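Local atomic coordinates of Glyco_hydro_cc domain-containing protein (Trichoderma gamsii, PDB entry 6UBD), a protein that probably binds beta-1,3-glucan oligosaccharides, as an oligosaccharide-binding member of glycoside hydrolase family GH128. Residues G81-D84 and A85-Q89; T122-S125 and L126-L130. One frame throughout, in Å; residues are numbered along the deposited sequence. Where two conformers were deposited one is given.

Contact 1 (G81-D84 and A85-Q89)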
# COMPACT_ATOMS: atom_id res chain seq x y z
N GLY A 81 16.88 -3.10 10.06
CA GLY A 81 16.02 -3.62 11.13
C GLY A 81 15.94 -5.15 11.23
O GLY A 81 16.22 -5.85 10.26
N GLN A 82 15.59 -5.62 12.44
CA GLN A 82 15.41 -7.09 12.67
C GLN A 82 14.45 -7.68 11.65
O GLN A 82 14.73 -8.74 11.03
CB GLN A 82 15.04 -7.36 14.12
CG GLN A 82 15.02 -8.86 14.46
CD GLN A 82 14.96 -9.15 15.96
OE1 GLN A 82 15.91 -9.68 16.55
NE2 GLN A 82 13.81 -8.87 16.57
N LYS A 83 13.25 -7.11 11.57
CA LYS A 83 12.21 -7.62 10.63
C LYS A 83 12.63 -7.39 9.18
O LYS A 83 12.35 -8.24 8.30
CB LYS A 83 10.84 -6.99 10.90
CG LYS A 83 10.23 -7.37 12.26
CD LYS A 83 8.81 -6.77 12.58
CE LYS A 83 8.25 -7.27 13.88
NZ LYS A 83 8.92 -6.59 15.01
N ASP A 84 13.34 -6.29 8.89
CA ASP A 84 13.87 -6.03 7.50
C ASP A 84 14.71 -7.24 7.06
O ASP A 84 14.50 -7.80 5.97
CB ASP A 84 14.61 -4.72 7.52
CG ASP A 84 15.18 -4.21 6.20
OD1 ASP A 84 14.77 -4.74 5.12
OD2 ASP A 84 15.97 -3.21 6.28
N ALA A 85 15.69 -7.60 7.91
CA ALA A 85 16.56 -8.75 7.56
C ALA A 85 15.78 -10.07 7.43
O ALA A 85 16.03 -10.85 6.51
CB ALA A 85 17.70 -8.86 8.57
N GLN A 86 14.84 -10.32 8.32
CA GLN A 86 14.01 -11.57 8.25
C GLN A 86 13.22 -11.58 6.92
O GLN A 86 13.14 -12.62 6.24
CB GLN A 86 13.05 -11.63 9.45
CG GLN A 86 13.74 -11.96 10.77
CD GLN A 86 12.79 -11.90 11.94
OE1 GLN A 86 11.60 -11.57 11.78
NE2 GLN A 86 13.32 -12.12 13.14
N ARG A 87 12.64 -10.44 6.55
CA ARG A 87 11.80 -10.36 5.31
C ARG A 87 12.65 -10.52 4.07
O ARG A 87 12.21 -11.17 3.11
CB ARG A 87 11.02 -9.05 5.31
CG ARG A 87 9.96 -8.95 6.40
CD ARG A 87 9.39 -7.56 6.59
NE ARG A 87 8.38 -7.54 7.61
CZ ARG A 87 7.70 -6.49 8.02
NH1 ARG A 87 7.94 -5.31 7.49
NH2 ARG A 87 6.76 -6.61 8.94
N LEU A 88 13.85 -9.95 4.05
CA LEU A 88 14.71 -10.20 2.86
C LEU A 88 15.01 -11.71 2.70
O LEU A 88 14.95 -12.24 1.58
CB LEU A 88 16.00 -9.38 2.95
CG LEU A 88 17.06 -9.66 1.90
CD1 LEU A 88 16.59 -9.20 0.52
CD2 LEU A 88 18.37 -8.98 2.24
N GLN A 89 15.41 -12.37 3.80
CA GLN A 89 15.71 -13.81 3.76
C GLN A 89 14.46 -14.58 3.28
O GLN A 89 14.61 -15.46 2.39
CB GLN A 89 16.21 -14.30 5.12
CG GLN A 89 16.53 -15.78 5.21
CD GLN A 89 16.97 -16.24 6.59
OE1 GLN A 89 17.96 -15.75 7.15
NE2 GLN A 89 16.22 -17.20 7.17
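Lys83 meets Arg87, and Gln82 meets Gln86, in a contact local to the first turns of helix 82-92, at the protein surface. Gly81 is the N-cap residue. Its carbonyl O accepts the first i to i+4 bond, from Ala85 N at 3.0 Å. The next three bonds follow in order, and the shortest joins Arg87 N to Lys83 O at 2.8 Å. Gln82 and Gln86 run side by side, with Gln82 CG 3.9 Å from Gln86 NE2. Their amide planes are only 10° apart, but the two amides are not bonded to each other. Arg87 places CG beside its backbone N (chi1 -67°). This lays CG 3.1 Å from Lys83 O before the chain runs on, extended, to NE. Lys83 CB then sits over one face of the guanidinium, offset toward its rim and 4.1 Å from Arg87 NE. The two like charges stay apart, with Lys83 NZ 6.4 Å from Arg87 NH2. Arg87 makes a cation-pi contact with Trp75. Buried Asp84 turns back to the preceding loop, where OD1 takes Gly78 N and OD2 takes Asn80 N. Helix 82-92 is the crossover between parallel strands 69-73 and 100-102 in a beta-alpha-beta unit.

Contact 2 (T122-S125 and L126-L130); sequences TGVS and LWNSL
Leu126 lies beside Thr122, one turn earlier in the same helix and pointing the same way. Its CD1 is 4.0 Å from Thr122 CG2, an apolar touch, and the leucine also rests against Thr122 O, 3.5 Å from Leu126 CG. The backbone bond from Leu126 N to Thr122 O measures 3.1 Å. Trp127 comes next, and its N is bonded to Gly123 O at 2.9 Å. Its CG stands anti to the backbone N (chi1 -180°), which carries the indole away from 122-125, and NE1 is bonded to Lys165 O. Asn128 N gives a nearly straight bond to Val124 O (171°). The Asn128 side chain runs alongside Val124, and ND2 packs 3.7 Å from Val124 CG1. That amide is held at both ends by one loop: OD1 accepts from Thr164 N, and ND2 donates to Gln162 O. Ser129 N reaches Ser125 O at 3.0 Å, with a more bent N-H angle of 147°. A wider pi-type turn spans 127-130. Leu130 closes the segment, and its side chain packs on Phe91 of helix 82-92. Helix 120-136 forms the crossover between parallel strands 100-102 and 140-142.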
# COMPACT_ATOMS: atom_id res chain seq x y z
N THR A 122 21.21 1.32 -4.24
CA THR A 122 20.89 0.07 -3.53
C THR A 122 19.52 -0.49 -3.98
O THR A 122 19.36 -1.69 -4.24
CB THR A 122 20.93 0.35 -2.03
OG1 THR A 122 22.25 0.82 -1.71
CG2 THR A 122 20.57 -0.86 -1.19
N GLY A 123 18.53 0.39 -4.15
CA GLY A 123 17.25 0.00 -4.70
C GLY A 123 17.28 -0.66 -6.06
O GLY A 123 16.59 -1.64 -6.31
N VAL A 124 18.06 -0.07 -6.96
CA VAL A 124 18.20 -0.64 -8.33
C VAL A 124 18.77 -2.08 -8.28
O VAL A 124 18.21 -3.00 -8.93
CB VAL A 124 19.13 0.23 -9.20
CG1 VAL A 124 19.54 -0.48 -10.47
CG2 VAL A 124 18.47 1.60 -9.47
N SER A 125 19.77 -2.29 -7.41
CA SER A 125 20.41 -3.62 -7.33
C SER A 125 19.42 -4.66 -6.80
O SER A 125 19.28 -5.79 -7.37
CB SER A 125 21.63 -3.58 -6.43
OG SER A 125 22.27 -4.86 -6.37
N LEU A 126 18.64 -4.30 -5.77
CA LEU A 126 17.62 -5.23 -5.19
C LEU A 126 16.50 -5.46 -6.19
O LEU A 126 16.02 -6.61 -6.34
CB LEU A 126 17.07 -4.65 -3.89
CG LEU A 126 18.03 -4.59 -2.70
CD1 LEU A 126 17.58 -3.53 -1.70
CD2 LEU A 126 18.14 -5.98 -2.05
N TRP A 127 16.05 -4.42 -6.86
CA TRP A 127 14.94 -4.54 -7.82
C TRP A 127 15.37 -5.50 -8.94
O TRP A 127 14.63 -6.48 -9.25
CB TRP A 127 14.56 -3.16 -8.40
CG TRP A 127 13.43 -3.20 -9.38
CD1 TRP A 127 13.48 -3.44 -10.73
CD2 TRP A 127 12.03 -3.01 -9.10
NE1 TRP A 127 12.22 -3.44 -11.31
CE2 TRP A 127 11.32 -3.09 -10.32
CE3 TRP A 127 11.30 -2.64 -7.95
CZ2 TRP A 127 9.92 -2.98 -10.39
CZ3 TRP A 127 9.90 -2.53 -8.00
CH2 TRP A 127 9.23 -2.67 -9.22
N ASN A 128 16.54 -5.27 -9.56
CA ASN A 128 16.94 -6.11 -10.70
C ASN A 128 17.24 -7.53 -10.22
O ASN A 128 17.02 -8.51 -11.00
CB ASN A 128 18.17 -5.50 -11.42
CG ASN A 128 17.83 -4.28 -12.25
OD1 ASN A 128 16.64 -4.07 -12.57
ND2 ASN A 128 18.87 -3.47 -12.54
N SER A 129 17.78 -7.74 -9.02
CA SER A 129 18.19 -9.12 -8.59
C SER A 129 16.97 -9.95 -8.17
O SER A 129 16.95 -11.17 -8.40
CB SER A 129 19.12 -8.97 -7.39
OG SER A 129 19.48 -10.21 -6.80
N LEU A 130 15.99 -9.33 -7.45
CA LEU A 130 14.88 -10.05 -6.77
C LEU A 130 13.47 -9.75 -7.31
O LEU A 130 12.64 -10.69 -7.30
CB LEU A 130 14.96 -9.80 -5.27
CG LEU A 130 16.20 -10.29 -4.55
CD1 LEU A 130 16.28 -9.84 -3.11
CD2 LEU A 130 16.29 -11.79 -4.59

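Contacts 1 and 2 lie in successive beta-alpha-beta units that share strand 100-102, with centres about 16 Å apart. Their helices meet directly, where Leu88 CD1 of contact 1 packs 3.7 Å from Leu130 CD1 of contact 2. Contact 1 is a surface contact, and Asp84 is the one buried residue among those that touch. Its side-chain pairs are long and polar or charged. Contact 2 is partly buried, with Gly123 and Trp127 inside. Its side chains are shorter: one pair is apolar, Thr122 CG2 with Leu126, and the other sets a valine beside an amide. In both contacts a buried side chain is also bonded to a loop.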